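Local coordinates for protein diol-dehydratase (Roseburia inulinivorans, PDB 5I2A) that dehydrates 1,2-propanediol as a B12-independent diol dehydratase of the glycyl radical enzyme type, at residues Arg55-Ile60 with Leu524-Cys529; Ile218-Arg223 with Ile272-Gln277. All coordinates share one frame; numbering follows the deposited sequence.

Contact 1: residues Arg55-Ile60 with Leu524-Cys529; sequences RAFEHI and LPFESC
Two residues before Phe526, which meets Phe57 across this contact, Leu524 O is gripped twice by Ser528. Ser528 OG donates to it at 2.7 Å and the backbone Ser528 N at 3.0 Å, from opposite faces of the carbonyl plane. Leu524 occupies the N-cap position of helix 525-529, so the double hold ties the N-cap residue to the first turn of the helix. Glu279 adds to this by accepting bonds from Phe526 N and Glu527 N with its two carboxylate oxygens, an arrangement that probably gains from the positive end of the helix dipole.

The contact itself is apolar. Phe57 CE2 comes to 3.7 Å from Phe526 CB and 3.9 Å from Phe526 CG, so a single ring carbon of Phe57 meets the base of the Phe526 side chain. The ring centroids are 5.8 Å apart with planes at 31°, an oblique aromatic pair. CB of each points toward the other segment, and CG anti to the backbone N (chi1 -174° for Phe57, -170° for Phe526) brings the two side chains together. Val217 of helix 200-233 touches Phe57 and Val275 of helix 262-279 touches Phe526, so the short helix 525-529 packs by apolar side chains among longer helices of the pyruvate formate lyase-like family region.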
ATOM      1  N   ARG A  55      -5.827 -14.459  -8.276  1.00 16.85           N
ATOM      2  CA  ARG A  55      -5.226 -15.491  -9.104  1.00 16.81           C
ATOM      3  C   ARG A  55      -4.826 -16.708  -8.269  1.00 14.80           C
ATOM      4  O   ARG A  55      -4.946 -17.826  -8.726  1.00 16.29           O
ATOM      5  CB  ARG A  55      -4.006 -14.949  -9.861  1.00 15.98           C
ATOM      6  CG  ARG A  55      -4.359 -13.947 -10.962  1.00 18.32           C
ATOM      7  CD  ARG A  55      -5.080 -14.613 -12.116  1.00 21.30           C
ATOM      8  NE  ARG A  55      -5.317 -13.680 -13.218  1.00 20.50           N
ATOM      9  CZ  ARG A  55      -6.234 -13.863 -14.161  1.00 23.59           C
ATOM     10  NH1 ARG A  55      -7.004 -14.946 -14.131  1.00 21.25           N
ATOM     11  NH2 ARG A  55      -6.386 -12.965 -15.128  1.00 21.36           N
ATOM     12  N   ALA A  56      -4.348 -16.488  -7.052  1.00 13.68           N
ATOM     13  CA  ALA A  56      -3.981 -17.615  -6.209  1.00 18.24           C
ATOM     14  C   ALA A  56      -5.247 -18.386  -5.770  1.00 14.72           C
ATOM     15  O   ALA A  56      -5.265 -19.603  -5.792  1.00 16.09           O
ATOM     16  CB  ALA A  56      -3.173 -17.148  -5.014  1.00 12.41           C
ATOM     17  N   PHE A  57      -6.304 -17.662  -5.410  1.00 15.81           N
ATOM     18  CA  PHE A  57      -7.584 -18.269  -5.036  1.00 16.50           C
ATOM     19  C   PHE A  57      -8.093 -19.078  -6.224  1.00 17.91           C
ATOM     20  O   PHE A  57      -8.520 -20.213  -6.079  1.00 15.82           O
ATOM     21  CB  PHE A  57      -8.583 -17.186  -4.622  1.00 11.05           C
ATOM     22  CG  PHE A  57      -9.902 -17.695  -4.068  1.00 13.57           C
ATOM     23  CD1 PHE A  57      -9.947 -18.588  -3.011  1.00 13.15           C
ATOM     24  CD2 PHE A  57     -11.104 -17.201  -4.568  1.00 12.76           C
ATOM     25  CE1 PHE A  57     -11.164 -19.008  -2.481  1.00 13.02           C
ATOM     26  CE2 PHE A  57     -12.323 -17.604  -4.038  1.00 13.49           C
ATOM     27  CZ  PHE A  57     -12.350 -18.506  -2.991  1.00 12.97           C
ATOM     28  N   GLU A  58      -8.007 -18.489  -7.410  1.00 16.04           N
ATOM     29  CA  GLU A  58      -8.377 -19.192  -8.627  1.00 17.29           C
ATOM     30  C   GLU A  58      -7.548 -20.467  -8.817  1.00 18.42           C
ATOM     31  O   GLU A  58      -8.097 -21.528  -9.087  1.00 17.08           O
ATOM     32  CB  GLU A  58      -8.226 -18.271  -9.828  1.00 17.78           C
ATOM     33  CG  GLU A  58      -8.314 -18.948 -11.194  1.00 22.58           C
ATOM     34  CD  GLU A  58      -8.017 -17.956 -12.312  1.00 22.58           C
ATOM     35  OE1 GLU A  58      -6.864 -17.515 -12.406  1.00 23.62           O
ATOM     36  OE2 GLU A  58      -8.934 -17.589 -13.062  1.00 27.62           O
ATOM     37  N   HIS A  59      -6.236 -20.362  -8.647  1.00 16.25           N
ATOM     38  CA  HIS A  59      -5.357 -21.497  -8.877  1.00 16.28           C
ATOM     39  C   HIS A  59      -5.594 -22.594  -7.843  1.00 21.77           C
ATOM     40  O   HIS A  59      -5.533 -23.777  -8.166  1.00 18.17           O
ATOM     41  CB  HIS A  59      -3.901 -21.065  -8.845  1.00 17.96           C
ATOM     42  CG  HIS A  59      -2.953 -22.091  -9.380  1.00 18.61           C
ATOM     43  ND1 HIS A  59      -2.996 -22.535 -10.683  1.00 21.47           N
ATOM     44  CD2 HIS A  59      -1.916 -22.733  -8.796  1.00 16.43           C
ATOM     45  CE1 HIS A  59      -2.035 -23.420 -10.875  1.00 19.13           C
ATOM     46  NE2 HIS A  59      -1.363 -23.553  -9.747  1.00 18.89           N
ATOM     47  N   ILE A  60      -5.850 -22.196  -6.602  1.00 15.96           N
ATOM     48  CA  ILE A  60      -6.141 -23.149  -5.547  1.00 13.67           C
ATOM     49  C   ILE A  60      -7.454 -23.889  -5.855  1.00 18.61           C
ATOM     50  O   ILE A  60      -7.496 -25.102  -5.797  1.00 18.37           O
ATOM     51  CB  ILE A  60      -6.221 -22.467  -4.159  1.00 12.14           C
ATOM     52  CG1 ILE A  60      -4.852 -21.955  -3.728  1.00 13.03           C
ATOM     53  CG2 ILE A  60      -6.749 -23.432  -3.116  1.00 14.77           C
ATOM     54  CD1 ILE A  60      -4.908 -20.834  -2.728  1.00 16.94           C
ATOM     55  N   LEU A 524      -8.847  -9.585   0.495  1.00 13.21           N
ATOM     56  CA  LEU A 524      -9.576 -10.776   0.084  1.00 13.37           C
ATOM     57  C   LEU A 524     -10.728 -10.403  -0.813  1.00 11.83           C
ATOM     58  O   LEU A 524     -11.762  -9.951  -0.345  1.00 15.37           O
ATOM     59  CB  LEU A 524     -10.082 -11.536   1.305  1.00 13.42           C
ATOM     60  CG  LEU A 524      -9.042 -11.893   2.359  1.00 14.43           C
ATOM     61  CD1 LEU A 524      -9.709 -12.588   3.543  1.00 13.65           C
ATOM     62  CD2 LEU A 524      -7.950 -12.779   1.747  1.00 11.13           C
ATOM     63  N   PRO A 525     -10.551 -10.570  -2.122  1.00 14.41           N
ATOM     64  CA  PRO A 525     -11.631 -10.155  -3.017  1.00 14.40           C
ATOM     65  C   PRO A 525     -12.899 -10.985  -2.872  1.00 15.42           C
ATOM     66  O   PRO A 525     -13.963 -10.405  -3.037  1.00 15.02           O
ATOM     67  CB  PRO A 525     -11.023 -10.316  -4.417  1.00 13.90           C
ATOM     68  CG  PRO A 525      -9.752 -11.058  -4.222  1.00 19.45           C
ATOM     69  CD  PRO A 525      -9.298 -10.853  -2.830  1.00 13.25           C
ATOM     70  N   PHE A 526     -12.822 -12.276  -2.554  1.00 12.19           N
ATOM     71  CA  PHE A 526     -14.078 -13.030  -2.508  1.00 12.60           C
ATOM     72  C   PHE A 526     -14.897 -12.714  -1.252  1.00 14.34           C
ATOM     73  O   PHE A 526     -16.089 -12.403  -1.348  1.00 15.63           O
ATOM     74  CB  PHE A 526     -13.879 -14.554  -2.619  1.00 12.18           C
ATOM     75  CG  PHE A 526     -15.184 -15.277  -2.812  1.00 16.87           C
ATOM     76  CD1 PHE A 526     -15.933 -15.055  -3.969  1.00 13.98           C
ATOM     77  CD2 PHE A 526     -15.709 -16.098  -1.820  1.00 15.54           C
ATOM     78  CE1 PHE A 526     -17.172 -15.666  -4.155  1.00 15.01           C
ATOM     79  CE2 PHE A 526     -16.945 -16.728  -1.997  1.00 14.70           C
ATOM     80  CZ  PHE A 526     -17.679 -16.504  -3.166  1.00 14.96           C
ATOM     81  N   GLU A 527     -14.278 -12.784  -0.080  1.00 15.00           N
ATOM     82  CA  GLU A 527     -14.969 -12.353   1.136  1.00 15.38           C
ATOM     83  C   GLU A 527     -15.481 -10.903   1.005  1.00 13.28           C
ATOM     84  O   GLU A 527     -16.608 -10.600   1.396  1.00 13.90           O
ATOM     85  CB  GLU A 527     -14.062 -12.489   2.351  1.00 14.35           C
ATOM     86  CG  GLU A 527     -14.765 -12.262   3.691  1.00 14.50           C
ATOM     87  CD  GLU A 527     -14.706 -10.824   4.169  1.00 21.24           C
ATOM     88  OE1 GLU A 527     -13.904 -10.039   3.619  1.00 19.38           O
ATOM     89  OE2 GLU A 527     -15.462 -10.480   5.105  1.00 19.73           O
ATOM     90  N   SER A 528     -14.678 -10.024   0.415  1.00 13.11           N
ATOM     91  CA  SER A 528     -15.067  -8.613   0.308  1.00 13.74           C
ATOM     92  C   SER A 528     -16.310  -8.388  -0.559  1.00 14.11           C
ATOM     93  O   SER A 528     -17.135  -7.527  -0.247  1.00 14.59           O
ATOM     94  CB  SER A 528     -13.910  -7.759  -0.244  1.00 12.30           C
ATOM     95  OG  SER A 528     -12.822  -7.725   0.658  1.00 11.94           O
ATOM     96  N   CYS A 529     -16.454  -9.158  -1.635  1.00 14.35           N
ATOM     97  CA  CYS A 529     -17.532  -8.880  -2.573  1.00 14.65           C
ATOM     98  C   CYS A 529     -18.882  -9.204  -1.947  1.00 15.79           C
ATOM     99  O   CYS A 529     -19.907  -8.718  -2.402  1.00 11.79           O
ATOM    100  CB  CYS A 529     -17.355  -9.653  -3.891  1.00 15.07           C
ATOM    101  SG  CYS A 529     -17.729 -11.435  -3.897  1.00 14.64           S
TER

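Contact 2: residues Ile218-Arg223 with Ile272-Gln277; sequences ITYANR and IQQVLQ
Tyr220 of helix 200-233 reaches Val275 and Gln274 of helix 262-279. Its CB leaves the backbone toward the facing helix, and with CG anti to the backbone N (chi1 -170°) the ring is carried to that helix. On one flank, Tyr220 CD2 lies 3.9 Å from Val275 CG1, an apolar touch in which the two side chains run antiparallel alongside one another. Further out, Tyr220 CE2 comes to 3.6 Å from Gln274 OE1, which lies beside the rim of the ring, in its plane. Tyr220 CZ is 4.0 Å from Gln274 NE2, and at the tip Tyr220 OH accepts a weak hydrogen bond from that same Gln274 NE2, 3.1 Å long but bent to 128° at the hydrogen.

The amide arrives on an extended chain, crossing the tyrosine at about a right angle, with ring and amide planes 62° apart. Firmer partners lie beyond the two segments: Tyr220 OH is hydrogen-bonded to Tyr224 OH, whose ring also meets the Tyr220 ring edge-to-face, and Gln274 NE2 is bonded to Thr78 OG1. A phenylalanine in place of Tyr220 would probably leave Tyr224 OH without this mate and Gln274 to be held mainly through Thr78.

Gln274 OE1 is buried here with no hydrogen-bonding partner in the model, and its nearest tyrosine neighbour is a ring carbon. The Val275 touch and the Gln274 amide both lie along the CD2-CE2 flank of the ring. The chemistry implies a weak polar link between the helices, with the Tyr220 hydroxyl and Gln274 amide probably placed mainly by Tyr224 and Thr78.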
ATOM      1  N   ILE A 218     -17.226 -20.823  -8.997  1.00 18.05           N
ATOM      2  CA  ILE A 218     -18.123 -21.478  -9.931  1.00 19.09           C
ATOM      3  C   ILE A 218     -17.427 -22.695 -10.506  1.00 20.01           C
ATOM      4  O   ILE A 218     -17.988 -23.793 -10.539  1.00 18.22           O
ATOM      5  CB  ILE A 218     -18.559 -20.539 -11.056  1.00 17.89           C
ATOM      6  CG1 ILE A 218     -19.434 -19.428 -10.479  1.00 17.36           C
ATOM      7  CG2 ILE A 218     -19.285 -21.327 -12.156  1.00 18.87           C
ATOM      8  CD1 ILE A 218     -19.737 -18.286 -11.431  1.00 17.85           C
ATOM      9  N   THR A 219     -16.183 -22.488 -10.919  1.00 18.16           N
ATOM     10  CA  THR A 219     -15.328 -23.570 -11.370  1.00 18.10           C
ATOM     11  C   THR A 219     -15.253 -24.684 -10.337  1.00 19.39           C
ATOM     12  O   THR A 219     -15.327 -25.870 -10.678  1.00 19.15           O
ATOM     13  CB  THR A 219     -13.909 -23.069 -11.661  1.00 17.10           C
ATOM     14  OG1 THR A 219     -13.939 -22.201 -12.798  1.00 23.99           O
ATOM     15  CG2 THR A 219     -12.970 -24.242 -11.933  1.00 20.74           C
ATOM     16  N   TYR A 220     -15.097 -24.298  -9.075  1.00 17.80           N
ATOM     17  CA  TYR A 220     -14.940 -25.269  -8.000  1.00 16.54           C
ATOM     18  C   TYR A 220     -16.177 -26.169  -7.906  1.00 15.96           C
ATOM     19  O   TYR A 220     -16.065 -27.386  -7.859  1.00 20.47           O
ATOM     20  CB  TYR A 220     -14.695 -24.561  -6.661  1.00 16.71           C
ATOM     21  CG  TYR A 220     -14.289 -25.490  -5.541  1.00 13.85           C
ATOM     22  CD1 TYR A 220     -13.107 -26.200  -5.606  1.00 14.36           C
ATOM     23  CD2 TYR A 220     -15.084 -25.639  -4.411  1.00 15.71           C
ATOM     24  CE1 TYR A 220     -12.721 -27.045  -4.581  1.00 16.09           C
ATOM     25  CE2 TYR A 220     -14.707 -26.472  -3.382  1.00 15.15           C
ATOM     26  CZ  TYR A 220     -13.530 -27.178  -3.475  1.00 14.00           C
ATOM     27  OH  TYR A 220     -13.162 -28.021  -2.462  1.00 16.64           O
ATOM     28  N   ALA A 221     -17.348 -25.550  -7.904  1.00 17.25           N
ATOM     29  CA  ALA A 221     -18.609 -26.273  -7.828  1.00 18.48           C
ATOM     30  C   ALA A 221     -18.756 -27.265  -8.986  1.00 20.07           C
ATOM     31  O   ALA A 221     -19.201 -28.395  -8.807  1.00 18.98           O
ATOM     32  CB  ALA A 221     -19.759 -25.298  -7.827  1.00 15.44           C
ATOM     33  N   ASN A 222     -18.365 -26.828 -10.171  1.00 18.24           N
ATOM     34  CA  ASN A 222     -18.481 -27.649 -11.354  1.00 19.39           C
ATOM     35  C   ASN A 222     -17.501 -28.819 -11.338  1.00 20.67           C
ATOM     36  O   ASN A 222     -17.761 -29.851 -11.956  1.00 21.97           O
ATOM     37  CB  ASN A 222     -18.297 -26.793 -12.607  1.00 17.18           C
ATOM     38  CG  ASN A 222     -19.592 -26.148 -13.042  1.00 24.49           C
ATOM     39  OD1 ASN A 222     -20.356 -26.733 -13.804  1.00 28.95           O
ATOM     40  ND2 ASN A 222     -19.877 -24.961 -12.515  1.00 23.02           N
ATOM     41  N   ARG A 223     -16.394 -28.677 -10.615  1.00 20.76           N
ATOM     42  CA  ARG A 223     -15.516 -29.824 -10.400  1.00 18.61           C
ATOM     43  C   ARG A 223     -16.252 -30.928  -9.622  1.00 21.91           C
ATOM     44  O   ARG A 223     -16.055 -32.114  -9.886  1.00 20.87           O
ATOM     45  CB  ARG A 223     -14.233 -29.414  -9.678  1.00 20.14           C
ATOM     46  CG  ARG A 223     -13.329 -28.490 -10.498  1.00 21.35           C
ATOM     47  CD  ARG A 223     -12.060 -28.168  -9.738  1.00 19.79           C
ATOM     48  NE  ARG A 223     -11.253 -29.355  -9.504  1.00 16.62           N
ATOM     49  CZ  ARG A 223     -10.417 -29.503  -8.486  1.00 20.11           C
ATOM     50  NH1 ARG A 223     -10.273 -28.532  -7.591  1.00 18.16           N
ATOM     51  NH2 ARG A 223      -9.729 -30.628  -8.353  1.00 18.92           N
ATOM     52  N   ILE A 272     -20.186 -21.575  -0.139  1.00 13.14           N
ATOM     53  CA  ILE A 272     -19.730 -20.274   0.329  1.00 15.36           C
ATOM     54  C   ILE A 272     -19.029 -20.428   1.685  1.00 16.00           C
ATOM     55  O   ILE A 272     -17.921 -19.923   1.865  1.00 14.13           O
ATOM     56  CB  ILE A 272     -20.880 -19.257   0.436  1.00 13.32           C
ATOM     57  CG1 ILE A 272     -21.505 -19.019  -0.941  1.00 13.92           C
ATOM     58  CG2 ILE A 272     -20.367 -17.956   1.011  1.00 13.67           C
ATOM     59  CD1 ILE A 272     -20.484 -18.590  -2.030  1.00 13.79           C
ATOM     60  N   GLN A 273     -19.660 -21.154   2.608  1.00 16.39           N
ATOM     61  CA  GLN A 273     -19.076 -21.428   3.925  1.00 16.15           C
ATOM     62  C   GLN A 273     -17.690 -22.048   3.804  1.00 14.84           C
ATOM     63  O   GLN A 273     -16.778 -21.703   4.552  1.00 14.00           O
ATOM     64  CB  GLN A 273     -19.972 -22.365   4.740  1.00 14.61           C
ATOM     65  CG  GLN A 273     -19.504 -22.593   6.179  1.00 15.21           C
ATOM     66  CD  GLN A 273     -19.689 -21.358   7.070  1.00 15.86           C
ATOM     67  OE1 GLN A 273     -20.382 -20.406   6.701  1.00 13.77           O
ATOM     68  NE2 GLN A 273     -19.069 -21.380   8.249  1.00 11.10           N
ATOM     69  N   GLN A 274     -17.550 -22.975   2.867  1.00 13.40           N
ATOM     70  CA  GLN A 274     -16.300 -23.684   2.683  1.00 14.95           C
ATOM     71  C   GLN A 274     -15.211 -22.822   2.032  1.00 17.03           C
ATOM     72  O   GLN A 274     -14.107 -22.720   2.565  1.00 14.22           O
ATOM     73  CB  GLN A 274     -16.516 -24.948   1.844  1.00 13.22           C
ATOM     74  CG  GLN A 274     -15.252 -25.795   1.720  1.00 14.92           C
ATOM     75  CD  GLN A 274     -15.300 -26.775   0.547  1.00 15.42           C
ATOM     76  OE1 GLN A 274     -16.270 -26.808  -0.209  1.00 15.37           O
ATOM     77  NE2 GLN A 274     -14.254 -27.571   0.400  1.00 12.07           N
ATOM     78  N   VAL A 275     -15.511 -22.200   0.892  1.00 13.44           N
ATOM     79  CA  VAL A 275     -14.434 -21.557   0.139  1.00 15.29           C
ATOM     80  C   VAL A 275     -13.912 -20.298   0.837  1.00 15.34           C
ATOM     81  O   VAL A 275     -12.755 -19.947   0.662  1.00 14.87           O
ATOM     82  CB  VAL A 275     -14.844 -21.193  -1.311  1.00 15.67           C
ATOM     83  CG1 VAL A 275     -15.200 -22.453  -2.095  1.00 15.38           C
ATOM     84  CG2 VAL A 275     -15.973 -20.148  -1.333  1.00 14.08           C
ATOM     85  N   LEU A 276     -14.753 -19.640   1.637  1.00 13.87           N
ATOM     86  CA  LEU A 276     -14.301 -18.516   2.449  1.00 15.01           C
ATOM     87  C   LEU A 276     -13.115 -18.948   3.305  1.00 12.65           C
ATOM     88  O   LEU A 276     -12.202 -18.168   3.534  1.00 11.20           O
ATOM     89  CB  LEU A 276     -15.427 -17.972   3.333  1.00 10.44           C
ATOM     90  CG  LEU A 276     -16.487 -17.121   2.622  1.00 13.10           C
ATOM     91  CD1 LEU A 276     -17.648 -16.858   3.554  1.00 12.69           C
ATOM     92  CD2 LEU A 276     -15.896 -15.797   2.107  1.00 12.73           C
ATOM     93  N   GLN A 277     -13.129 -20.205   3.744  1.00 13.34           N
ATOM     94  CA  GLN A 277     -12.102 -20.716   4.651  1.00 13.17           C
ATOM     95  C   GLN A 277     -10.955 -21.413   3.912  1.00 14.98           C
ATOM     96  O   GLN A 277      -9.982 -21.861   4.520  1.00 14.20           O
ATOM     97  CB  GLN A 277     -12.754 -21.637   5.691  1.00 11.33           C
ATOM     98  CG  GLN A 277     -13.746 -20.820   6.545  1.00 10.25           C
ATOM     99  CD  GLN A 277     -14.447 -21.610   7.601  1.00 13.68           C
ATOM    100  OE1 GLN A 277     -13.920 -21.807   8.688  1.00 15.26           O
ATOM    101  NE2 GLN A 277     -15.667 -22.048   7.300  1.00 13.87           N
TER

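How the contacts relate
Followed from the N terminus, the chain first lays down helix 49-63, whose residues 55-60 wait for a partner that arrives only after 463 intervening residues, when 524-529 closes contact 1. Within that long excursion, contact 2 closes a much shorter one: helix 200-233 is joined to helix 262-279 across a mostly helical span of 48 residues. The two closures thus nest rather than cross. Their centres are 11 Å apart, and the two contacts touch directly: Val275 CG2 packs at 3.6 Å against Phe526 CE2, and Leu276 CD2 lies 3.7 Å from Glu527 CA. Together they tie helix 49-63 and the late helix 525-529 to helices 200-233 and 262-279, through contacts made by buried residues.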